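PDB 2QWU: intracellular growth locus, subunit C from Francisella tularensis subsp. tularensis, which is a Francisella pathogenicity island protein, probably an Hcp-like component of its type VI secretion system and probably needed for growth inside host cells. Local coordinates for residues N84-I95 and R174-T185. The protein carries 2 engineered substitutions. Numbering follows the deposited sequence. Where two conformers were deposited one is given.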
loop_
_atom_site.group_PDB
_atom_site.type_symbol
_atom_site.label_atom_id
_atom_site.label_comp_id
_atom_site.label_asym_id
_atom_site.label_seq_id
_atom_site.Cartn_x
_atom_site.Cartn_y
_atom_site.Cartn_z
ATOM N N ASN A 84 -13.160 13.763 -5.638
ATOM C CA ASN A 84 -12.418 12.759 -4.887
ATOM C C ASN A 84 -11.984 11.664 -5.849
ATOM O O ASN A 84 -12.684 11.370 -6.833
ATOM C CB ASN A 84 -13.286 12.133 -3.773
ATOM C CG ASN A 84 -13.868 13.171 -2.807
ATOM O OD1 ASN A 84 -13.214 14.153 -2.428
ATOM N ND2 ASN A 84 -15.087 12.946 -2.399
ATOM N N PRO A 85 -10.824 11.048 -5.585
ATOM C CA PRO A 85 -10.326 9.968 -6.455
ATOM C C PRO A 85 -11.016 8.657 -6.153
ATOM O O PRO A 85 -11.764 8.573 -5.186
ATOM C CB PRO A 85 -8.860 9.887 -6.086
ATOM C CG PRO A 85 -8.890 10.221 -4.604
ATOM C CD PRO A 85 -9.804 11.442 -4.590
ATOM N N THR A 86 -10.803 7.647 -6.997
ATOM C CA THR A 86 -11.360 6.306 -6.739
ATOM C C THR A 86 -10.109 5.483 -6.605
ATOM O O THR A 86 -9.215 5.595 -7.432
ATOM C CB THR A 86 -12.253 5.776 -7.877
ATOM O OG1 THR A 86 -13.469 6.555 -7.928
ATOM C CG2 THR A 86 -12.626 4.354 -7.611
ATOM N N ILE A 87 -10.055 4.679 -5.550
ATOM C CA ILE A 87 -8.835 3.957 -5.230
ATOM C C ILE A 87 -9.067 2.518 -4.860
ATOM O O ILE A 87 -10.047 2.181 -4.178
ATOM C CB ILE A 87 -8.145 4.699 -3.994
ATOM C CG1 ILE A 87 -7.716 6.102 -4.439
ATOM C CG2 ILE A 87 -6.957 3.935 -3.463
ATOM C CD1 ILE A 87 -7.195 6.932 -3.241
ATOM N N SER A 88 -8.154 1.660 -5.300
ATOM C CA SER A 88 -8.175 0.256 -4.876
ATOM C C SER A 88 -6.757 -0.010 -4.378
ATOM O O SER A 88 -5.806 0.610 -4.832
ATOM C CB SER A 88 -8.581 -0.710 -6.021
ATOM O OG SER A 88 -7.684 -0.626 -7.097
ATOM N N ILE A 89 -6.627 -0.894 -3.397
ATOM C CA ILE A 89 -5.313 -1.214 -2.851
ATOM C C ILE A 89 -5.257 -2.658 -2.428
ATOM O O ILE A 89 -6.255 -3.245 -2.016
ATOM C CB ILE A 89 -4.970 -0.235 -1.644
ATOM C CG1 ILE A 89 -3.496 -0.399 -1.232
ATOM C CG2 ILE A 89 -5.862 -0.547 -0.391
ATOM C CD1 ILE A 89 -3.104 0.710 -0.229
ATOM N N THR A 90 -4.078 -3.247 -2.539
ATOM C CA THR A 90 -3.850 -4.634 -2.126
ATOM C C THR A 90 -2.663 -4.628 -1.168
ATOM O O THR A 90 -1.601 -4.113 -1.513
ATOM C CB THR A 90 -3.536 -5.535 -3.339
ATOM O OG1 THR A 90 -4.692 -5.539 -4.208
ATOM C CG2 THR A 90 -3.345 -6.967 -2.879
ATOM N N LEU A 91 -2.907 -5.121 0.059
ATOM C CA LEU A 91 -1.885 -5.127 1.104
ATOM C C LEU A 91 -1.540 -6.548 1.525
ATOM O O LEU A 91 -2.401 -7.406 1.516
ATOM C CB LEU A 91 -2.432 -4.355 2.340
ATOM C CG LEU A 91 -2.868 -2.905 2.102
ATOM C CD1 LEU A 91 -3.888 -2.470 3.110
ATOM C CD2 LEU A 91 -1.652 -2.050 2.205
ATOM N N GLY A 92 -0.281 -6.784 1.892
ATOM C CA GLY A 92 0.131 -8.089 2.371
ATOM C C GLY A 92 0.404 -7.937 3.871
ATOM O O GLY A 92 1.130 -7.034 4.252
ATOM N N VAL A 93 -0.215 -8.777 4.717
ATOM C CA VAL A 93 0.028 -8.701 6.146
ATOM C C VAL A 93 0.354 -10.083 6.688
ATOM O O VAL A 93 0.012 -11.104 6.089
ATOM C CB VAL A 93 -1.180 -8.098 6.915
ATOM C CG1 VAL A 93 -1.470 -6.679 6.380
ATOM C CG2 VAL A 93 -2.446 -8.996 6.710
ATOM N N LEU A 94 1.056 -10.124 7.812
ATOM C CA LEU A 94 1.375 -11.441 8.418
ATOM C C LEU A 94 0.505 -11.550 9.691
ATOM O O LEU A 94 0.713 -10.824 10.672
ATOM C CB LEU A 94 2.870 -11.515 8.739
ATOM C CG LEU A 94 3.356 -12.861 9.253
ATOM C CD1 LEU A 94 3.189 -13.991 8.229
ATOM C CD2 LEU A 94 4.875 -12.581 9.581
ATOM N N ILE A 95 -0.515 -12.413 9.654
ATOM C CA ILE A 95 -1.459 -12.528 10.783
ATOM C C ILE A 95 -1.933 -13.953 10.989
ATOM O O ILE A 95 -1.822 -14.801 10.091
ATOM C CB ILE A 95 -2.741 -11.669 10.523
ATOM C CG1 ILE A 95 -3.398 -12.091 9.186
ATOM C CG2 ILE A 95 -2.364 -10.167 10.467
ATOM C CD1 ILE A 95 -4.709 -11.362 8.846
ATOM N N ARG A 174 0.228 -16.466 8.794
ATOM C CA ARG A 174 0.448 -16.650 7.373
ATOM C C ARG A 174 0.407 -15.295 6.666
ATOM O O ARG A 174 -0.186 -14.344 7.171
ATOM C CB ARG A 174 -0.634 -17.525 6.768
ATOM C CG ARG A 174 -0.412 -19.040 7.039
ATOM C CD ARG A 174 -1.656 -19.818 6.595
ATOM N NE ARG A 174 -1.454 -21.244 6.798
ATOM C CZ ARG A 174 -1.548 -21.863 7.974
ATOM N NH1 ARG A 174 -1.863 -21.191 9.083
ATOM N NH2 ARG A 174 -1.291 -23.176 8.046
ATOM N N TYR A 175 1.031 -15.246 5.504
ATOM C CA TYR A 175 1.017 -13.992 4.753
ATOM C C TYR A 175 -0.372 -13.978 4.129
ATOM O O TYR A 175 -0.726 -14.918 3.374
ATOM C CB TYR A 175 2.112 -14.036 3.712
ATOM C CG TYR A 175 2.286 -12.734 2.945
ATOM C CD1 TYR A 175 2.643 -11.563 3.605
ATOM C CD2 TYR A 175 2.206 -12.721 1.552
ATOM C CE1 TYR A 175 2.936 -10.373 2.871
ATOM C CE2 TYR A 175 2.499 -11.581 0.821
ATOM C CZ TYR A 175 2.863 -10.411 1.483
ATOM O OH TYR A 175 3.196 -9.259 0.777
ATOM N N HIS A 176 -1.159 -12.935 4.420
ATOM C CA HIS A 176 -2.536 -12.814 3.892
ATOM C C HIS A 176 -2.590 -11.633 2.934
ATOM O O HIS A 176 -1.939 -10.616 3.150
ATOM C CB HIS A 176 -3.580 -12.536 4.997
ATOM C CG HIS A 176 -3.953 -13.740 5.850
ATOM N ND1 HIS A 176 -3.069 -14.381 6.695
ATOM C CD2 HIS A 176 -5.156 -14.343 6.015
ATOM C CE1 HIS A 176 -3.715 -15.341 7.360
ATOM N NE2 HIS A 176 -4.974 -15.337 6.965
ATOM N N ILE A 177 -3.411 -11.747 1.899
ATOM C CA ILE A 177 -3.516 -10.654 0.963
ATOM C C ILE A 177 -4.863 -9.966 1.159
ATOM O O ILE A 177 -5.904 -10.609 1.069
ATOM C CB ILE A 177 -3.346 -11.198 -0.465
ATOM C CG1 ILE A 177 -1.937 -11.804 -0.548
ATOM C CG2 ILE A 177 -3.632 -10.107 -1.468
ATOM C CD1 ILE A 177 -1.390 -12.090 -1.956
ATOM N N ILE A 178 -4.839 -8.665 1.452
ATOM C CA ILE A 178 -6.061 -7.884 1.697
ATOM C C ILE A 178 -6.286 -7.017 0.482
ATOM O O ILE A 178 -5.468 -6.140 0.159
ATOM C CB ILE A 178 -5.904 -6.955 2.968
ATOM C CG1 ILE A 178 -5.561 -7.813 4.179
ATOM C CG2 ILE A 178 -7.094 -6.102 3.152
ATOM C CD1 ILE A 178 -5.267 -6.894 5.430
ATOM N N SER A 179 -7.384 -7.283 -0.222
ATOM C CA SER A 179 -7.726 -6.526 -1.452
ATOM C C SER A 179 -8.910 -5.674 -1.158
ATOM O O SER A 179 -9.944 -6.191 -0.790
ATOM C CB SER A 179 -8.095 -7.466 -2.632
ATOM O OG SER A 179 -7.042 -8.382 -2.889
ATOM N N ILE A 180 -8.763 -4.365 -1.338
ATOM C CA ILE A 180 -9.839 -3.434 -1.002
ATOM C C ILE A 180 -10.149 -2.584 -2.213
ATOM O O ILE A 180 -9.235 -2.086 -2.886
ATOM C CB ILE A 180 -9.414 -2.476 0.146
ATOM C CG1 ILE A 180 -8.671 -3.280 1.216
ATOM C CG2 ILE A 180 -10.675 -1.785 0.719
ATOM C CD1 ILE A 180 -8.036 -2.385 2.293
ATOM N N ASP A 181 -11.445 -2.412 -2.510
ATOM C CA ASP A 181 -11.844 -1.608 -3.674
ATOM C C ASP A 181 -12.898 -0.606 -3.198
ATOM O O ASP A 181 -13.465 -0.762 -2.131
ATOM C CB ASP A 181 -12.495 -2.493 -4.772
ATOM C CG ASP A 181 -11.545 -3.549 -5.349
ATOM O OD1 ASP A 181 -10.579 -3.203 -6.101
ATOM O OD2 ASP A 181 -11.774 -4.753 -5.050
ATOM N N GLY A 182 -13.114 0.435 -3.992
ATOM C CA GLY A 182 -14.110 1.461 -3.697
ATOM C C GLY A 182 -13.754 2.426 -2.575
ATOM O O GLY A 182 -14.614 2.805 -1.759
ATOM N N LEU A 183 -12.485 2.804 -2.505
ATOM C CA LEU A 183 -12.012 3.709 -1.475
ATOM C C LEU A 183 -11.771 5.077 -2.097
ATOM O O LEU A 183 -11.725 5.213 -3.289
ATOM C CB LEU A 183 -10.657 3.199 -0.929
ATOM C CG LEU A 183 -10.644 1.892 -0.135
ATOM C CD1 LEU A 183 -9.175 1.433 0.142
ATOM C CD2 LEU A 183 -11.396 2.133 1.183
ATOM N N THR A 184 -11.662 6.094 -1.268
ATOM C CA THR A 184 -11.297 7.413 -1.772
ATOM C C THR A 184 -10.488 8.030 -0.619
ATOM O O THR A 184 -10.162 7.341 0.333
ATOM C CB THR A 184 -12.531 8.255 -2.132
ATOM O OG1 THR A 184 -12.079 9.504 -2.679
ATOM C CG2 THR A 184 -13.381 8.523 -0.908
ATOM N N THR A 185 -10.124 9.294 -0.706
ATOM C CA THR A 185 -9.357 9.914 0.393
ATOM C C THR A 185 -9.609 11.420 0.265
ATOM O O THR A 185 -9.941 11.874 -0.812
ATOM C CB THR A 185 -7.827 9.657 0.191
ATOM O OG1 THR A 185 -7.056 10.358 1.200
ATOM C CG2 THR A 185 -7.361 10.186 -1.171
HETATM O O HOH W 1 -11.885 0.906 -6.643
#
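Ile87 to Ile95 pairs antiparallel with Arg174 to Leu183, paired backbone N-H and C=O groups joining Ile89 to Ile180, Leu91 to Ile178, Val93 to His176 and Ile95 to Arg174. Between Ile87 and Ile89 the register slips by one at a beta bulge, where Gly182, with phi 73°, turns the chain and Leu183 resumes the pairing with Ile87. A water accepts from Gly182 N and gives a weak bond to Ile87 O. Beyond the bulge, Thr184 OG1 donates to Pro85 O at 2.7 Å, and Thr185 CG2 lies against Pro85 CG and Ile87 CD1.

The face carrying Ile87, Ile89, Leu91, Val93, Ile178, Ile180 and Leu183 is largely apolar. Ile89 CG2 sits 3.9 Å from both Ile180 CD1 and Leu183 CD1, the side chains of Ile89 and Ile180 running side by side. Farther along, Ile178 CD1 meets Val93 CG2 at 3.7 Å, the two side chains crossing at about a right angle. At the far end of this face Ile95 CG1 lies over one face of the His176 imidazole, 3.7 Å from its centroid, in a CH-pi contact; chi1 of 56° sets CG1 between backbone N and carbonyl carbon, bringing it over the ring. His176 ND1 donates in its ring plane to Arg174 O at 2.9 Å, which helps fix the ring's rotation. That oxygen also accepts from Ile95 N, on the opposite side of the carbonyl plane.

On the other face, Thr90 CG2 presses on Ile177 CG2 at 3.5 Å, a tight methyl pair. The Tyr175 ring leans obliquely across Gly92, its OH 3.6 Å from Gly92 CA and hydrogen-bonded to Pro24 O and Ser72 OG. Strand 71-79 pairs with 86-96, and strands 147-150 and 157-162 with 173-184, so the pair lies inside the large antiparallel sheet of the IglC fold.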